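Local coordinates for delta-1-pyrroline-5-carboxylate dehydrogenase, mitochondrial (Mus musculus, PDB 4E3X), which probably catalyses the NAD+-dependent oxidation of L-glutamate gamma-semialdehyde to L-glutamate, the second step of mitochondrial proline breakdown, at residues S414-G419 / P431-S436; R338-Y343 / P451-Y456; A111-W116 / G227-W232. One frame throughout, in Å; residues are numbered along the deposited sequence.

Contact 1 (S414-G419 / P431-S436)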
ATOM      1  N   SER B 414       1.460  14.951 -40.290  1.00 17.78           N
ATOM      2  CA  SER B 414       1.268  14.395 -41.621  1.00 19.07           C
ATOM      3  C   SER B 414       1.074  12.885 -41.534  1.00 18.09           C
ATOM      4  O   SER B 414       1.849  12.188 -40.885  1.00 17.80           O
ATOM      5  CB  SER B 414       2.458  14.715 -42.523  1.00 22.04           C
ATOM      6  OG  SER B 414       3.641  14.099 -42.048  1.00 25.21           O
ATOM      7  N   ILE B 415       0.040  12.385 -42.200  1.00 17.42           N
ATOM      8  CA  ILE B 415      -0.215  10.951 -42.244  1.00 17.71           C
ATOM      9  C   ILE B 415       0.687  10.296 -43.281  1.00 17.67           C
ATOM     10  O   ILE B 415       0.613  10.621 -44.469  1.00 19.34           O
ATOM     11  CB  ILE B 415      -1.684  10.661 -42.570  1.00 17.84           C
ATOM     12  CG1 ILE B 415      -2.577  11.190 -41.444  1.00 18.35           C
ATOM     13  CG2 ILE B 415      -1.899   9.166 -42.786  1.00 17.84           C
ATOM     14  CD1 ILE B 415      -4.064  11.022 -41.697  1.00 19.28           C
ATOM     15  N   LEU B 416       1.560   9.401 -42.825  1.00 16.93           N
ATOM     16  CA  LEU B 416       2.508   8.725 -43.706  1.00 16.16           C
ATOM     17  C   LEU B 416       1.923   7.450 -44.299  1.00 16.55           C
ATOM     18  O   LEU B 416       2.276   7.052 -45.406  1.00 18.24           O
ATOM     19  CB  LEU B 416       3.789   8.379 -42.947  1.00 15.74           C
ATOM     20  CG  LEU B 416       4.530   9.515 -42.248  1.00 17.09           C
ATOM     21  CD1 LEU B 416       5.840   8.986 -41.683  1.00 17.90           C
ATOM     22  CD2 LEU B 416       4.765  10.667 -43.212  1.00 18.29           C
ATOM     23  N   ALA B 417       1.032   6.808 -43.551  1.00 16.37           N
ATOM     24  CA  ALA B 417       0.421   5.557 -43.981  1.00 17.31           C
ATOM     25  C   ALA B 417      -0.887   5.345 -43.232  1.00 16.68           C
ATOM     26  O   ALA B 417      -1.021   5.755 -42.079  1.00 16.19           O
ATOM     27  CB  ALA B 417       1.360   4.389 -43.730  1.00 18.77           C
ATOM     28  N   GLY B 418      -1.844   4.695 -43.887  1.00 17.05           N
ATOM     29  CA  GLY B 418      -3.146   4.460 -43.291  1.00 17.83           C
ATOM     30  C   GLY B 418      -3.996   5.715 -43.266  1.00 18.35           C
ATOM     31  O   GLY B 418      -3.839   6.599 -44.112  1.00 19.30           O
ATOM     32  N   GLY B 419      -4.904   5.786 -42.299  1.00 18.81           N
ATOM     33  CA  GLY B 419      -5.801   6.920 -42.165  1.00 19.13           C
ATOM     34  C   GLY B 419      -7.253   6.581 -42.440  1.00 20.29           C
ATOM     35  O   GLY B 419      -8.148   7.377 -42.146  1.00 21.92           O
ATOM     36  N   PRO B 431      -4.184   0.493 -39.661  1.00 13.24           N
ATOM     37  CA  PRO B 431      -3.063   1.016 -38.881  1.00 12.91           C
ATOM     38  C   PRO B 431      -2.611   2.343 -39.478  1.00 13.21           C
ATOM     39  O   PRO B 431      -2.580   2.489 -40.703  1.00 14.41           O
ATOM     40  CB  PRO B 431      -1.984  -0.058 -39.048  1.00 13.29           C
ATOM     41  CG  PRO B 431      -2.330  -0.759 -40.313  1.00 13.78           C
ATOM     42  CD  PRO B 431      -3.830  -0.741 -40.386  1.00 13.64           C
ATOM     43  N   CYS B 432      -2.288   3.305 -38.623  1.00 12.64           N
ATOM     44  CA  CYS B 432      -1.946   4.636 -39.091  1.00 13.37           C
ATOM     45  C   CYS B 432      -0.612   5.084 -38.517  1.00 12.67           C
ATOM     46  O   CYS B 432      -0.386   4.992 -37.315  1.00 12.47           O
ATOM     47  CB  CYS B 432      -3.047   5.631 -38.708  1.00 15.12           C
ATOM     48  SG  CYS B 432      -2.820   7.299 -39.372  1.00 16.27           S
ATOM     49  N   ILE B 433       0.266   5.568 -39.390  1.00 12.33           N
ATOM     50  CA  ILE B 433       1.545   6.131 -38.981  1.00 12.19           C
ATOM     51  C   ILE B 433       1.549   7.604 -39.345  1.00 12.34           C
ATOM     52  O   ILE B 433       1.307   7.963 -40.498  1.00 13.26           O
ATOM     53  CB  ILE B 433       2.730   5.428 -39.664  1.00 12.48           C
ATOM     54  CG1 ILE B 433       2.675   3.919 -39.405  1.00 12.97           C
ATOM     55  CG2 ILE B 433       4.045   6.019 -39.184  1.00 13.45           C
ATOM     56  CD1 ILE B 433       3.720   3.119 -40.171  1.00 14.31           C
ATOM     57  N   ILE B 434       1.825   8.442 -38.352  1.00 12.43           N
ATOM     58  CA  ILE B 434       1.775   9.891 -38.493  1.00 13.63           C
ATOM     59  C   ILE B 434       3.125  10.454 -38.090  1.00 13.42           C
ATOM     60  O   ILE B 434       3.725   9.973 -37.124  1.00 13.98           O
ATOM     61  CB  ILE B 434       0.687  10.472 -37.555  1.00 14.21           C
ATOM     62  CG1 ILE B 434      -0.701  10.007 -38.004  1.00 14.66           C
ATOM     63  CG2 ILE B 434       0.784  12.001 -37.451  1.00 14.71           C
ATOM     64  CD1 ILE B 434      -1.764  10.142 -36.938  1.00 14.69           C
ATOM     65  N   GLU B 435       3.619  11.447 -38.827  1.00 13.96           N
ATOM     66  CA  GLU B 435       4.804  12.168 -38.388  1.00 14.29           C
ATOM     67  C   GLU B 435       4.417  13.511 -37.787  1.00 14.30           C
ATOM     68  O   GLU B 435       3.631  14.264 -38.374  1.00 14.57           O
ATOM     69  CB  GLU B 435       5.809  12.386 -39.528  1.00 15.69           C
ATOM     70  CG  GLU B 435       7.049  13.131 -39.040  1.00 17.27           C
ATOM     71  CD  GLU B 435       8.120  13.311 -40.093  1.00 18.49           C
ATOM     72  OE1 GLU B 435       7.898  12.938 -41.269  1.00 20.17           O
ATOM     73  OE2 GLU B 435       9.195  13.840 -39.735  1.00 18.68           O
ATOM     74  N   SER B 436       4.965  13.808 -36.613  1.00 13.89           N
ATOM     75  CA  SER B 436       4.802  15.129 -36.021  1.00 15.02           C
ATOM     76  C   SER B 436       6.096  15.926 -36.082  1.00 15.88           C
ATOM     77  O   SER B 436       7.167  15.412 -35.758  1.00 17.08           O
ATOM     78  CB  SER B 436       4.357  15.027 -34.565  1.00 14.95           C
ATOM     79  OG  SER B 436       4.178  16.332 -34.038  1.00 15.62           O
TER
HETATM   80  O   HOH W   1       4.698  16.311 -40.270  1.00 25.82           O
HETATM   81  O   HOH W   2       6.279  14.093 -43.038  1.00 34.28           O
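The carbonyl oxygen of Ile433 is gripped by two successive backbone N-H groups, Leu416 N at 2.7 Å and Ala417 N at 3.3 Å, which defines a classic beta bulge in the antiparallel pairing of strands 413-417 and 428-436. Both donors lie in the carbonyl plane, the longer bond on a lone pair. The extra residue shifts the register by one between the pairs Ile415-Ile434 and Ala417-Ile433, and the short segments 414-417 and 432-436 run at 140° between their N-to-C directions. Beyond the bulge Ile433 N returns a bond to Ala417 O, tilted from that carbonyl's plane, while at the other end Ser414 and Glu435 form a hydrogen-bonded pair, with Glu435 N 2.8 Å from Ser414 O.

Ile415 and Ile434 pack with CG1 against CG1 at 4.1 Å, on the face covered by helix 394-409. On the side of Ser414, Ala417, Ile433 and Glu435, CD1 of Leu416 meets Glu435 CB (4.0 Å), and helix 361-372 packs on Leu416 and Ala417. The straight chain of Glu435 (chi1 -179°) carries its carboxylate out to where one water, 2.8 Å from Ser414 OG, donates to OE1; OE2 pairs with Lys437. A second water joins Ser414 OG to Glu435 O. Gly418, with a positive phi of 75°, brings its CA to 3.3 Å from Pro431 O in a CA-H...O contact.

Contact 2 (R338-Y343 / P451-Y456)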
ATOM      1  N   ARG B 338       4.659  -4.215 -33.877  1.00 10.45           N
ATOM      2  CA  ARG B 338       3.916  -5.052 -32.938  1.00 10.56           C
ATOM      3  C   ARG B 338       3.350  -4.226 -31.782  1.00  9.52           C
ATOM      4  O   ARG B 338       2.166  -4.326 -31.456  1.00  9.60           O
ATOM      5  CB  ARG B 338       4.793  -6.178 -32.396  1.00 12.54           C
ATOM      6  CG  ARG B 338       4.938  -7.361 -33.337  1.00 14.65           C
ATOM      7  CD  ARG B 338       5.582  -8.522 -32.610  1.00 17.83           C
ATOM      8  NE  ARG B 338       5.562  -9.742 -33.402  1.00 20.28           N
ATOM      9  CZ  ARG B 338       6.102 -10.886 -33.001  1.00 20.99           C
ATOM     10  NH1 ARG B 338       6.701 -10.952 -31.815  1.00 22.34           N
ATOM     11  NH2 ARG B 338       6.046 -11.958 -33.781  1.00 20.93           N
ATOM     12  N   SER B 339       4.194  -3.413 -31.159  1.00  9.39           N
ATOM     13  CA  SER B 339       3.750  -2.671 -29.991  1.00  9.27           C
ATOM     14  C   SER B 339       2.643  -1.679 -30.335  1.00  9.12           C
ATOM     15  O   SER B 339       1.684  -1.514 -29.576  1.00  9.66           O
ATOM     16  CB  SER B 339       4.916  -1.958 -29.323  1.00  8.87           C
ATOM     17  OG  SER B 339       4.441  -1.226 -28.208  1.00  8.61           O
ATOM     18  N   ALA B 340       2.763  -1.018 -31.482  1.00  9.14           N
ATOM     19  CA  ALA B 340       1.783  -0.005 -31.846  1.00  8.65           C
ATOM     20  C   ALA B 340       0.457  -0.575 -32.332  1.00  9.57           C
ATOM     21  O   ALA B 340      -0.595   0.033 -32.113  1.00  9.44           O
ATOM     22  CB  ALA B 340       2.350   0.930 -32.899  1.00  9.20           C
ATOM     23  N   PHE B 341       0.501  -1.718 -33.009  1.00  9.71           N
ATOM     24  CA  PHE B 341      -0.666  -2.169 -33.762  1.00  9.84           C
ATOM     25  C   PHE B 341      -1.303  -3.493 -33.334  1.00 10.25           C
ATOM     26  O   PHE B 341      -2.440  -3.759 -33.710  1.00 11.16           O
ATOM     27  CB  PHE B 341      -0.327  -2.228 -35.260  1.00 10.24           C
ATOM     28  CG  PHE B 341       0.111  -0.910 -35.843  1.00 10.86           C
ATOM     29  CD1 PHE B 341      -0.534   0.266 -35.495  1.00 11.16           C
ATOM     30  CD2 PHE B 341       1.167  -0.849 -36.740  1.00 10.98           C
ATOM     31  CE1 PHE B 341      -0.134   1.485 -36.026  1.00 11.58           C
ATOM     32  CE2 PHE B 341       1.570   0.364 -37.280  1.00 12.60           C
ATOM     33  CZ  PHE B 341       0.915   1.529 -36.922  1.00 12.01           C
ATOM     34  N   GLU B 342      -0.601  -4.321 -32.564  1.00  9.63           N
ATOM     35  CA  GLU B 342      -1.231  -5.547 -32.070  1.00  9.44           C
ATOM     36  C   GLU B 342      -2.458  -5.194 -31.241  1.00  8.93           C
ATOM     37  O   GLU B 342      -2.456  -4.204 -30.502  1.00  8.88           O
ATOM     38  CB  GLU B 342      -0.251  -6.404 -31.269  1.00 11.93           C
ATOM     39  CG  GLU B 342       0.745  -7.139 -32.152  1.00 12.60           C
ATOM     40  CD  GLU B 342       1.728  -7.984 -31.369  1.00 14.57           C
ATOM     41  OE1 GLU B 342       2.191  -7.547 -30.296  1.00 13.16           O
ATOM     42  OE2 GLU B 342       2.031  -9.102 -31.835  1.00 17.83           O
ATOM     43  N   TYR B 343      -3.509  -5.999 -31.389  1.00  9.20           N
ATOM     44  CA  TYR B 343      -4.817  -5.717 -30.796  1.00  9.05           C
ATOM     45  C   TYR B 343      -5.261  -4.273 -31.087  1.00  8.58           C
ATOM     46  O   TYR B 343      -5.911  -3.615 -30.270  1.00  8.76           O
ATOM     47  CB  TYR B 343      -4.872  -6.078 -29.295  1.00  8.66           C
ATOM     48  CG  TYR B 343      -6.284  -6.040 -28.736  1.00  7.95           C
ATOM     49  CD1 TYR B 343      -7.343  -6.616 -29.438  1.00  7.79           C
ATOM     50  CD2 TYR B 343      -6.562  -5.430 -27.518  1.00  8.24           C
ATOM     51  CE1 TYR B 343      -8.639  -6.573 -28.954  1.00  7.53           C
ATOM     52  CE2 TYR B 343      -7.859  -5.385 -27.025  1.00  8.49           C
ATOM     53  CZ  TYR B 343      -8.886  -5.967 -27.745  1.00  8.25           C
ATOM     54  OH  TYR B 343     -10.179  -5.920 -27.271  1.00  8.77           O
ATOM     55  N   PRO B 451      -4.983   2.127 -33.264  1.00  9.59           N
ATOM     56  CA  PRO B 451      -3.772   1.779 -34.014  1.00 10.34           C
ATOM     57  C   PRO B 451      -3.156   3.011 -34.665  1.00 11.07           C
ATOM     58  O   PRO B 451      -3.122   3.137 -35.884  1.00 11.89           O
ATOM     59  CB  PRO B 451      -4.294   0.795 -35.065  1.00 11.00           C
ATOM     60  CG  PRO B 451      -5.698   1.230 -35.307  1.00 10.79           C
ATOM     61  CD  PRO B 451      -6.210   1.749 -33.982  1.00 10.25           C
ATOM     62  N   VAL B 452      -2.682   3.922 -33.825  1.00 11.02           N
ATOM     63  CA  VAL B 452      -2.234   5.236 -34.268  1.00 11.62           C
ATOM     64  C   VAL B 452      -0.872   5.557 -33.670  1.00 11.85           C
ATOM     65  O   VAL B 452      -0.748   5.851 -32.476  1.00 12.57           O
ATOM     66  CB  VAL B 452      -3.255   6.329 -33.888  1.00 12.89           C
ATOM     67  CG1 VAL B 452      -2.807   7.687 -34.424  1.00 14.03           C
ATOM     68  CG2 VAL B 452      -4.632   5.980 -34.443  1.00 13.74           C
ATOM     69  N   LEU B 453       0.151   5.484 -34.513  1.00 11.77           N
ATOM     70  CA  LEU B 453       1.524   5.703 -34.096  1.00 11.44           C
ATOM     71  C   LEU B 453       1.999   7.058 -34.585  1.00 11.11           C
ATOM     72  O   LEU B 453       1.869   7.377 -35.772  1.00 12.54           O
ATOM     73  CB  LEU B 453       2.418   4.613 -34.683  1.00 11.23           C
ATOM     74  CG  LEU B 453       3.922   4.749 -34.439  1.00 12.34           C
ATOM     75  CD1 LEU B 453       4.243   4.649 -32.951  1.00 12.12           C
ATOM     76  CD2 LEU B 453       4.672   3.700 -35.232  1.00 13.65           C
ATOM     77  N   THR B 454       2.534   7.864 -33.674  1.00 10.49           N
ATOM     78  CA  THR B 454       3.112   9.154 -34.047  1.00 11.03           C
ATOM     79  C   THR B 454       4.628   9.120 -33.911  1.00 10.74           C
ATOM     80  O   THR B 454       5.153   8.649 -32.899  1.00 11.82           O
ATOM     81  CB  THR B 454       2.547  10.310 -33.204  1.00 12.25           C
ATOM     82  OG1 THR B 454       1.117  10.314 -33.298  1.00 12.81           O
ATOM     83  CG2 THR B 454       3.085  11.643 -33.706  1.00 12.72           C
ATOM     84  N   VAL B 455       5.317   9.622 -34.937  1.00 10.77           N
ATOM     85  CA  VAL B 455       6.768   9.604 -34.991  1.00 11.11           C
ATOM     86  C   VAL B 455       7.323  11.019 -34.909  1.00 11.87           C
ATOM     87  O   VAL B 455       6.840  11.920 -35.595  1.00 11.58           O
ATOM     88  CB  VAL B 455       7.260   8.986 -36.322  1.00 12.05           C
ATOM     89  CG1 VAL B 455       8.778   8.841 -36.332  1.00 13.02           C
ATOM     90  CG2 VAL B 455       6.573   7.646 -36.581  1.00 13.15           C
ATOM     91  N   TYR B 456       8.339  11.208 -34.074  1.00 10.86           N
ATOM     92  CA  TYR B 456       9.077  12.463 -34.026  1.00 11.01           C
ATOM     93  C   TYR B 456      10.536  12.194 -34.370  1.00 11.25           C
ATOM     94  O   TYR B 456      11.182  11.362 -33.731  1.00 11.18           O
ATOM     95  CB  TYR B 456       8.977  13.118 -32.641  1.00 11.58           C
ATOM     96  CG  TYR B 456       9.773  14.400 -32.568  1.00 13.81           C
ATOM     97  CD1 TYR B 456       9.357  15.532 -33.261  1.00 15.05           C
ATOM     98  CD2 TYR B 456      10.957  14.473 -31.839  1.00 14.34           C
ATOM     99  CE1 TYR B 456      10.084  16.702 -33.217  1.00 16.57           C
ATOM    100  CE2 TYR B 456      11.692  15.645 -31.792  1.00 15.77           C
ATOM    101  CZ  TYR B 456      11.248  16.753 -32.484  1.00 16.89           C
ATOM    102  OH  TYR B 456      11.967  17.923 -32.446  1.00 19.48           O
TER
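Phe341 crosses Pro451 at about a right angle, its ring atom CD1 3.8 Å from Pro451 CB. The C-terminal turn of helix 329-341 here abuts Pro451 and the first residues of strand 452-458, in the mixed sheet of the aldehyde dehydrogenase fold, where that strand is flanked by 428-436 and 351-357. No hydrogen bond links the two segments; they meet by apolar side-chain packing, with one close approach to a carbonyl oxygen.

That approach is made by Phe341 CE1, 3.4 Å from Pro451 O, which lies oblique to the ring, whereas Val452 N lies at the ring edge near its plane. Phe341 CZ reaches Leu453 CB at 4.1 Å. A chi1 of -59° sets CG of Phe341 beside the backbone N, and the ring lies over Ala340, whose CB is 3.9 Å above the ring plane over its centre. Pro431 of strand 428-436 also touches Phe341.

Away from the strand, Arg338 and the post-helical Glu342 hydrogen-bond to the second subunit, Arg338 to Trp557 and Arg558 of that chain and Glu342 to its Tyr559. Within the contact, Ala340 CB is shared by the Phe341 ring and by Leu453, whose CB it meets at 4.1 Å.

Contact 3 (A111-W116 / G227-W232)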
ATOM      1  N   ALA B 111     -21.718 -11.654   4.796  1.00  8.08           N
ATOM      2  CA  ALA B 111     -22.137 -12.781   5.625  1.00  8.66           C
ATOM      3  C   ALA B 111     -21.297 -14.035   5.377  1.00  9.19           C
ATOM      4  O   ALA B 111     -21.270 -14.927   6.217  1.00 11.60           O
ATOM      5  CB  ALA B 111     -23.622 -13.077   5.408  1.00  9.51           C
ATOM      6  N   ALA B 112     -20.627 -14.098   4.228  1.00  8.85           N
ATOM      7  CA  ALA B 112     -19.804 -15.246   3.856  1.00  8.60           C
ATOM      8  C   ALA B 112     -18.324 -15.034   4.172  1.00  8.24           C
ATOM      9  O   ALA B 112     -17.529 -15.973   4.132  1.00  8.59           O
ATOM     10  CB  ALA B 112     -19.976 -15.547   2.372  1.00  9.67           C
ATOM     11  N   ARG B 113     -17.950 -13.797   4.480  1.00  7.52           N
ATOM     12  CA  ARG B 113     -16.534 -13.422   4.532  1.00  7.39           C
ATOM     13  C   ARG B 113     -15.711 -14.100   5.641  1.00  7.87           C
ATOM     14  O   ARG B 113     -14.602 -14.568   5.391  1.00  8.56           O
ATOM     15  CB  ARG B 113     -16.399 -11.902   4.653  1.00  7.00           C
ATOM     16  CG  ARG B 113     -14.964 -11.395   4.641  1.00  7.46           C
ATOM     17  CD  ARG B 113     -14.889  -9.950   5.140  1.00  9.00           C
ATOM     18  NE  ARG B 113     -15.219  -9.862   6.554  1.00  9.95           N
ATOM     19  CZ  ARG B 113     -14.380 -10.166   7.538  1.00 10.82           C
ATOM     20  NH1 ARG B 113     -13.145 -10.560   7.262  1.00 10.11           N
ATOM     21  NH2 ARG B 113     -14.770 -10.061   8.801  1.00 13.04           N
ATOM     22  N   LYS B 114     -16.236 -14.129   6.865  1.00  8.72           N
ATOM     23  CA  LYS B 114     -15.448 -14.605   8.001  1.00  9.48           C
ATOM     24  C   LYS B 114     -14.998 -16.047   7.798  1.00  8.50           C
ATOM     25  O   LYS B 114     -13.836 -16.376   8.016  1.00  9.35           O
ATOM     26  CB  LYS B 114     -16.231 -14.468   9.309  1.00 11.69           C
ATOM     27  N   GLU B 115     -15.920 -16.890   7.349  1.00  8.68           N
ATOM     28  CA  GLU B 115     -15.611 -18.289   7.074  1.00  9.77           C
ATOM     29  C   GLU B 115     -14.514 -18.429   6.013  1.00  8.13           C
ATOM     30  O   GLU B 115     -13.591 -19.228   6.151  1.00  9.07           O
ATOM     31  CB  GLU B 115     -16.885 -19.033   6.647  1.00 12.37           C
ATOM     32  CG  GLU B 115     -16.684 -20.486   6.235  1.00 16.80           C
ATOM     33  CD  GLU B 115     -17.954 -21.141   5.692  1.00 20.57           C
ATOM     34  OE1 GLU B 115     -18.853 -20.422   5.193  1.00 21.26           O
ATOM     35  OE2 GLU B 115     -18.048 -22.387   5.760  1.00 22.57           O
ATOM     36  N   TRP B 116     -14.610 -17.627   4.960  1.00  7.73           N
ATOM     37  CA  TRP B 116     -13.642 -17.671   3.867  1.00  7.51           C
ATOM     38  C   TRP B 116     -12.269 -17.169   4.333  1.00  6.41           C
ATOM     39  O   TRP B 116     -11.236 -17.770   4.023  1.00  7.49           O
ATOM     40  CB  TRP B 116     -14.180 -16.840   2.698  1.00  8.39           C
ATOM     41  CG  TRP B 116     -13.265 -16.698   1.520  1.00  7.61           C
ATOM     42  CD1 TRP B 116     -12.664 -15.545   1.091  1.00  7.48           C
ATOM     43  CD2 TRP B 116     -12.863 -17.726   0.602  1.00  7.13           C
ATOM     44  NE1 TRP B 116     -11.911 -15.794  -0.035  1.00  6.94           N
ATOM     45  CE2 TRP B 116     -12.013 -17.123  -0.351  1.00  7.37           C
ATOM     46  CE3 TRP B 116     -13.136 -19.098   0.495  1.00  9.18           C
ATOM     47  CZ2 TRP B 116     -11.438 -17.839  -1.400  1.00  8.11           C
ATOM     48  CZ3 TRP B 116     -12.558 -19.808  -0.548  1.00  9.03           C
ATOM     49  CH2 TRP B 116     -11.718 -19.175  -1.483  1.00  9.47           C
ATOM     50  N   GLY B 227      -8.481 -13.868   1.043  1.00  6.71           N
ATOM     51  CA  GLY B 227      -9.508 -13.961   2.069  1.00  6.75           C
ATOM     52  C   GLY B 227     -10.559 -12.876   2.026  1.00  6.73           C
ATOM     53  O   GLY B 227     -11.341 -12.727   2.959  1.00  7.65           O
ATOM     54  N   ASN B 228     -10.565 -12.106   0.944  1.00  5.82           N
ATOM     55  CA  ASN B 228     -11.592 -11.094   0.755  1.00  5.55           C
ATOM     56  C   ASN B 228     -12.818 -11.613   0.029  1.00  5.50           C
ATOM     57  O   ASN B 228     -12.777 -12.653  -0.633  1.00  6.69           O
ATOM     58  CB  ASN B 228     -11.022  -9.913  -0.016  1.00  5.19           C
ATOM     59  CG  ASN B 228      -9.892  -9.267   0.723  1.00  5.21           C
ATOM     60  OD1 ASN B 228     -10.126  -8.583   1.712  1.00  6.64           O
ATOM     61  ND2 ASN B 228      -8.654  -9.516   0.284  1.00  6.08           N
ATOM     62  N   VAL B 229     -13.905 -10.864   0.161  1.00  5.40           N
ATOM     63  CA  VAL B 229     -15.083 -11.066  -0.660  1.00  5.67           C
ATOM     64  C   VAL B 229     -15.221  -9.864  -1.593  1.00  5.39           C
ATOM     65  O   VAL B 229     -14.808  -8.756  -1.260  1.00  6.18           O
ATOM     66  CB  VAL B 229     -16.357 -11.299   0.179  1.00  6.36           C
ATOM     67  CG1 VAL B 229     -16.219 -12.582   0.985  1.00  7.32           C
ATOM     68  CG2 VAL B 229     -16.649 -10.113   1.088  1.00  6.83           C
ATOM     69  N   VAL B 230     -15.793 -10.096  -2.766  1.00  5.33           N
ATOM     70  CA  VAL B 230     -15.644  -9.171  -3.880  1.00  5.38           C
ATOM     71  C   VAL B 230     -16.943  -8.997  -4.653  1.00  5.50           C
ATOM     72  O   VAL B 230     -17.639  -9.979  -4.935  1.00  6.34           O
ATOM     73  CB  VAL B 230     -14.584  -9.714  -4.875  1.00  5.66           C
ATOM     74  CG1 VAL B 230     -14.440  -8.809  -6.095  1.00  6.21           C
ATOM     75  CG2 VAL B 230     -13.221  -9.942  -4.196  1.00  5.96           C
ATOM     76  N   LEU B 231     -17.269  -7.749  -4.978  1.00  6.08           N
ATOM     77  CA  LEU B 231     -18.220  -7.459  -6.039  1.00  5.67           C
ATOM     78  C   LEU B 231     -17.443  -7.145  -7.301  1.00  5.51           C
ATOM     79  O   LEU B 231     -16.694  -6.170  -7.353  1.00  6.24           O
ATOM     80  CB  LEU B 231     -19.124  -6.277  -5.682  1.00  6.18           C
ATOM     81  CG  LEU B 231     -20.444  -6.603  -4.974  1.00  6.60           C
ATOM     82  CD1 LEU B 231     -20.208  -7.237  -3.611  1.00  7.33           C
ATOM     83  CD2 LEU B 231     -21.320  -5.348  -4.854  1.00  7.80           C
ATOM     84  N   TRP B 232     -17.595  -7.999  -8.304  1.00  5.47           N
ATOM     85  CA  TRP B 232     -16.903  -7.822  -9.571  1.00  6.15           C
ATOM     86  C   TRP B 232     -17.842  -7.259 -10.622  1.00  5.34           C
ATOM     87  O   TRP B 232     -18.795  -7.925 -11.025  1.00  6.15           O
ATOM     88  CB  TRP B 232     -16.342  -9.162 -10.030  1.00  6.22           C
ATOM     89  CG  TRP B 232     -15.594  -9.125 -11.328  1.00  5.68           C
ATOM     90  CD1 TRP B 232     -15.064  -8.029 -11.965  1.00  6.32           C
ATOM     91  CD2 TRP B 232     -15.275 -10.254 -12.145  1.00  5.57           C
ATOM     92  NE1 TRP B 232     -14.440  -8.420 -13.134  1.00  5.83           N
ATOM     93  CE2 TRP B 232     -14.577  -9.775 -13.272  1.00  6.53           C
ATOM     94  CE3 TRP B 232     -15.541 -11.626 -12.046  1.00  6.78           C
ATOM     95  CZ2 TRP B 232     -14.113 -10.627 -14.274  1.00  7.21           C
ATOM     96  CZ3 TRP B 232     -15.083 -12.467 -13.047  1.00  8.13           C
ATOM     97  CH2 TRP B 232     -14.385 -11.962 -14.148  1.00  7.34           C
TER
HETATM   98  O   HOH W   3     -11.578 -10.775   4.904  1.00  9.39           O
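Arg113 and Val229 meet with their side chains crossing at about a right angle: the aliphatic root of the arginine lies over the two methyls of the valine. Val229 CG1 is 3.7 Å from Arg113 CB and equally close to Arg113 CA, while Val229 CG2 is 4.0 Å from Arg113 CB. The contact sets helix 99-118 against residues 227-229, which lead into strand 230-233 of the parallel sheet containing strand 203-207, in the Rossmann-like NAD-binding domain of aldehyde dehydrogenases.

Further along the arginine, the chain is extended as far as CD and then bends at chi3 (68°), which carries the guanidinium away from the valine. There Arg113 NH1 donates to a water at 2.8 Å that lies in the guanidinium plane at its edge, and this water donates in turn to Gly227 O, also at 2.8 Å. Asn499 of the second subunit packs on Arg113 as well.

Three residues on, Trp116 points its CB toward the other segment, and chi1 (176°) sets the indole against Gly227 and Asn228. Its pyrrole corner approaches the backbone obliquely, with Trp116 CD1 3.5 Å from Gly227 C. Trp116 NE1 hydrogen-bonds to Ala224 O in helix 213-225 and lies 3.3 Å from Asn228 O. Gly227, with positive phi (92°), is the C-prime residue of the Schellman motif that ends that helix. The side chain of Val229 meets Arg113 by apolar packing, whereas the end of helix 213-225 is tied to helix 99-118 by one direct bond, from the indole N-H, and one water-mediated link, from the guanidinium.

Overall arrangement
Contacts 1 and 2 belong to one neighbourhood: strands 428-436 and 452-458 are neighbours in the same sheet, the centres of the two contacts lie about 10 Å apart, and Ile434 N and O probably bond to Leu453 O and Val455 N. Contact 1 is nested along the chain inside the loop closed by contact 2. Contact 3 stands on the opposite side of the chain's centre, by a different, parallel sheet, its centre about 50 Å and about 41 Å from those of contacts 1 and 2. Contact 2 is wholly buried and apolar; contact 1, partly buried, is built on backbone hydrogen bonds and waters; contact 3 is largely buried but mixes packing with one water bridge. Segment 338-343 also carries Arg338, and contact 3 uses Arg113; each touches the second subunit.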